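Local structure of putative type VI secretion protein (Escherichia coli, 6SJL) at the interface of chains A and B. The protein forms the trimeric VgrG spike at the tip of the type VI secretion system and carries the Tle1 effector. Coordinates in Å, arbitrary orientation; residue numbers count along the deposited sequence, not the author numbering. Chains: chain A/B, Putative type VI secretion protein.

Contact 1 and contact 2 lie about 60 Å apart, measured between the centres of their C-alpha atoms, along one intertwined beta-stranded spike of the VgrG trimer. They share no residues. Contact 2 uses strands 626-630 (626-629 in chain B), 634-638 and 642-646. Contact 1 uses strands 734-739, 742-746 and 751-754, near the end of the same run of strands. Both repeat one scheme: a strand of chain A pairs in parallel with a later strand of chain B, and apolar side chains fill the interior. The chains are thus knitted together over a long stretch of the spike.

Contact 1: the interface of chains A and B. Residues chain A 736, 738, 743-745; chain B 735-736, 745, 751-752.
Strand 742-746 of chain A pairs with strand 751-754 of chain B. A strand 734-739 faces B strand 734-739, and A strand 742-746 also meets B strands 734-739 and 742-746. The contact belongs to the intertwined beta-helical spike of VgrG. A:Ile743 bridges B:Ile751 and A:Glu744 bridges B:Leu752, both in parallel. B:Leu752 uses both backbone polar groups: its N donates to A:Ile743 O at 2.8 Å, and its O accepts from A:Leu745 N at 2.8 Å.

B:Ile736 meets chain A with its terminal methyl. Its CG1 lies anti to the carbonyl carbon (chi1 -65°) and the chain then runs on extended (chi2 176°). This sets CD1 against two neighbouring chain A methyls, 3.7 Å from A:Leu738 CD1 and 3.8 Å from the branch methyl CG2 of A:Ile736. The other methyl of A:Leu738, CD2, rests near the backbone of B:Tyr735.

A:Ile743 divides its contacts by branch. CD1, at the end of its long arm, lies 4.0 Å from B:Ile736 CG1 and also nears CB of B:Leu745. CG2 meets B:Leu745 CD2 at 4.0 Å. The same CD2 methyl touches A:Leu745 CD1 at 3.9 Å, and the two leucine side chains cross at a slant. On the side towards the paired strand, A:Ile743 CB packs on B:Ile751 CG1 at 4.0 Å. A:Glu744 is extended, and its CG passes near the B:Leu752 carbonyl.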
# COMPACT_ATOMS: atom_id res chain seq x y z
N ILE A 736 1.47 14.77 -33.93
CA ILE A 736 0.99 13.68 -34.77
C ILE A 736 -0.35 13.26 -34.21
O ILE A 736 -0.45 12.93 -33.03
CB ILE A 736 1.96 12.49 -34.78
CG1 ILE A 736 3.30 12.92 -35.33
CG2 ILE A 736 1.42 11.38 -35.58
CD1 ILE A 736 4.27 11.83 -35.38
N LEU A 738 -3.60 10.74 -34.78
CA LEU A 738 -4.27 9.62 -35.42
C LEU A 738 -5.73 9.69 -35.02
O LEU A 738 -6.08 9.41 -33.87
CB LEU A 738 -3.66 8.29 -34.98
CG LEU A 738 -2.44 7.79 -35.71
CD1 LEU A 738 -1.29 8.68 -35.45
CD2 LEU A 738 -2.15 6.45 -35.21
N ILE A 743 -4.08 10.08 -40.55
CA ILE A 743 -2.86 10.41 -39.83
C ILE A 743 -2.51 11.83 -40.20
O ILE A 743 -2.37 12.14 -41.38
CB ILE A 743 -1.72 9.46 -40.18
CG1 ILE A 743 -2.11 8.03 -39.86
CG2 ILE A 743 -0.50 9.82 -39.41
CD1 ILE A 743 -1.02 7.08 -40.03
N GLU A 744 -2.39 12.70 -39.22
CA GLU A 744 -2.05 14.09 -39.46
C GLU A 744 -0.76 14.41 -38.75
O GLU A 744 -0.64 14.18 -37.55
CB GLU A 744 -3.16 15.00 -38.98
CG GLU A 744 -2.90 16.44 -39.26
CD GLU A 744 -4.06 17.30 -38.89
OE1 GLU A 744 -5.20 16.81 -38.95
OE2 GLU A 744 -3.84 18.47 -38.52
N LEU A 745 0.21 14.92 -39.49
CA LEU A 745 1.49 15.36 -38.96
C LEU A 745 1.59 16.85 -39.22
O LEU A 745 1.89 17.26 -40.34
CB LEU A 745 2.64 14.64 -39.63
CG LEU A 745 3.02 13.24 -39.22
CD1 LEU A 745 2.12 12.30 -39.90
CD2 LEU A 745 4.40 13.01 -39.68
N TYR B 735 -2.54 3.64 -38.22
CA TYR B 735 -1.50 3.16 -37.34
C TYR B 735 -0.17 3.73 -37.78
O TYR B 735 -0.01 4.14 -38.93
CB TYR B 735 -1.44 1.64 -37.29
CG TYR B 735 -0.99 1.01 -38.58
CD1 TYR B 735 -1.91 0.68 -39.55
CD2 TYR B 735 0.34 0.78 -38.83
CE1 TYR B 735 -1.51 0.13 -40.71
CE2 TYR B 735 0.73 0.23 -40.00
CZ TYR B 735 -0.19 -0.09 -40.93
OH TYR B 735 0.21 -0.65 -42.12
N ILE B 736 0.77 3.78 -36.85
CA ILE B 736 2.16 4.07 -37.13
C ILE B 736 2.97 2.96 -36.50
O ILE B 736 2.95 2.81 -35.28
CB ILE B 736 2.59 5.43 -36.58
CG1 ILE B 736 1.84 6.55 -37.27
CG2 ILE B 736 4.05 5.62 -36.73
CD1 ILE B 736 2.14 7.86 -36.69
N LEU B 745 3.30 4.10 -41.92
CA LEU B 745 2.16 4.94 -41.60
C LEU B 745 1.01 4.49 -42.48
O LEU B 745 0.94 4.85 -43.65
CB LEU B 745 2.48 6.41 -41.85
CG LEU B 745 3.02 7.26 -40.74
CD1 LEU B 745 4.44 6.93 -40.53
CD2 LEU B 745 2.90 8.68 -41.15
N ILE B 751 -3.16 10.67 -45.20
CA ILE B 751 -2.04 11.13 -44.38
C ILE B 751 -1.78 12.57 -44.75
O ILE B 751 -1.37 12.86 -45.87
CB ILE B 751 -0.80 10.27 -44.58
CG1 ILE B 751 -1.05 8.85 -44.11
CG2 ILE B 751 0.34 10.85 -43.83
CD1 ILE B 751 -0.18 7.85 -44.74
N LEU B 752 -2.01 13.47 -43.82
CA LEU B 752 -1.91 14.90 -44.04
C LEU B 752 -0.68 15.42 -43.33
O LEU B 752 -0.58 15.31 -42.11
CB LEU B 752 -3.16 15.60 -43.53
CG LEU B 752 -3.28 17.12 -43.61
CD1 LEU B 752 -2.95 17.65 -44.98
CD2 LEU B 752 -4.67 17.50 -43.21

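Contact 2: the interface of chains A and B. Residues chain A 628, 634, 636, 644; chain B 628, 636, 643-644.
Stacked beta-strands of the VgrG spike, wound together from different chains, form this contact. Strands 626-630 and 634-638 of chain A pair with strands 634-638 and 642-646 of chain B. A strand 642-646 and B strand 626-629 add side chains to the contact. A:Leu628 bridges B:Met636 and A:Met636 bridges B:Ile644, each pair running in parallel. B:Arg643 stitches the second pair through its backbone. Its N donates to A:Ile634 O at 2.9 Å, and its O accepts from A:Met636 N at 2.7 Å. The second bond is nearly straight, at 175° at the hydrogen. The arginine side chain has no part in these bonds.

The two Met636 side chains meet at their sulfurs, A:Met636 SD to B:Met636 SD at 3.9 Å, with the chains slanting across each other. In B:Met636, CG is anti to the backbone N (chi1 -154°), and the chain stays extended to SD before bending at chi3 (90°). That course brings CG to 3.7 Å from A:Ile634 CD1 and 3.9 Å from A:Leu628 CD1. The bend sets the terminal methyl CE 4.0 Å from the branch methyl CG2 of A:Ile634. B:Met636 therefore lies against both branches of A:Ile634.

The leucines at position 628 approach tip to tip, CD1 to CD1. A:Ile644 reaches with its terminal methyl CD1 to the branch methyl CG2 of B:Ile644, at 3.7 Å, so this isoleucine pair meets through unlike branches. Backbone pairing sets the register between the chains, while the apolar side chains join them across the interior. Together they hold two chains of the spike to each other.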
# COMPACT_ATOMS: atom_id res chain seq x y z
N LEU A 628 -1.91 0.34 24.71
CA LEU A 628 -0.79 -0.56 24.89
C LEU A 628 0.49 0.18 24.58
O LEU A 628 0.67 0.64 23.46
CB LEU A 628 -0.91 -1.78 23.99
CG LEU A 628 -2.27 -2.42 23.88
CD1 LEU A 628 -2.15 -3.57 22.96
CD2 LEU A 628 -2.68 -2.90 25.21
N ILE A 634 6.58 -3.69 20.58
CA ILE A 634 5.44 -4.57 20.77
C ILE A 634 5.40 -5.55 19.62
O ILE A 634 5.50 -5.15 18.47
CB ILE A 634 4.11 -3.81 20.85
CG1 ILE A 634 4.11 -2.82 21.99
CG2 ILE A 634 2.97 -4.77 21.05
CD1 ILE A 634 3.21 -1.73 21.77
N MET A 636 2.85 -8.40 18.10
CA MET A 636 1.54 -9.03 18.09
C MET A 636 1.61 -10.15 17.06
O MET A 636 1.48 -9.90 15.87
CB MET A 636 0.48 -8.00 17.74
CG MET A 636 -0.91 -8.39 18.09
SD MET A 636 -2.02 -6.99 17.96
CE MET A 636 -2.87 -7.38 16.45
N ILE A 644 -6.76 -6.15 12.55
CA ILE A 644 -6.80 -4.83 13.14
C ILE A 644 -7.94 -4.11 12.44
O ILE A 644 -7.81 -3.72 11.28
CB ILE A 644 -5.48 -4.08 12.98
CG1 ILE A 644 -4.40 -4.69 13.86
CG2 ILE A 644 -5.64 -2.64 13.29
CD1 ILE A 644 -3.61 -5.72 13.18
N LEU B 628 -8.83 -8.18 21.58
CA LEU B 628 -8.72 -6.87 22.19
C LEU B 628 -9.85 -6.03 21.65
O LEU B 628 -9.93 -5.82 20.45
CB LEU B 628 -7.39 -6.22 21.86
CG LEU B 628 -6.12 -7.02 22.09
CD1 LEU B 628 -4.97 -6.13 21.86
CD2 LEU B 628 -6.11 -7.49 23.47
N MET B 636 -1.74 1.19 19.98
CA MET B 636 -0.60 0.32 20.24
C MET B 636 0.63 1.12 19.86
O MET B 636 0.97 1.20 18.68
CB MET B 636 -0.72 -0.95 19.42
CG MET B 636 -0.03 -2.14 19.98
SD MET B 636 -0.44 -3.61 19.05
CE MET B 636 0.85 -3.60 17.83
N ARG B 643 5.62 -5.07 15.62
CA ARG B 643 5.42 -6.15 14.67
C ARG B 643 4.02 -6.70 14.81
O ARG B 643 3.63 -7.14 15.89
CB ARG B 643 6.44 -7.26 14.86
CG ARG B 643 6.25 -8.35 13.90
CD ARG B 643 7.34 -9.33 13.96
NE ARG B 643 8.61 -8.66 14.11
CZ ARG B 643 9.74 -9.30 14.26
NH1 ARG B 643 9.75 -10.60 14.23
NH2 ARG B 643 10.86 -8.63 14.40
N ILE B 644 3.27 -6.67 13.73
CA ILE B 644 2.03 -7.42 13.59
C ILE B 644 2.34 -8.52 12.59
O ILE B 644 2.51 -8.25 11.40
CB ILE B 644 0.88 -6.54 13.10
CG1 ILE B 644 0.48 -5.53 14.16
CG2 ILE B 644 -0.30 -7.37 12.75
CD1 ILE B 644 1.14 -4.23 13.99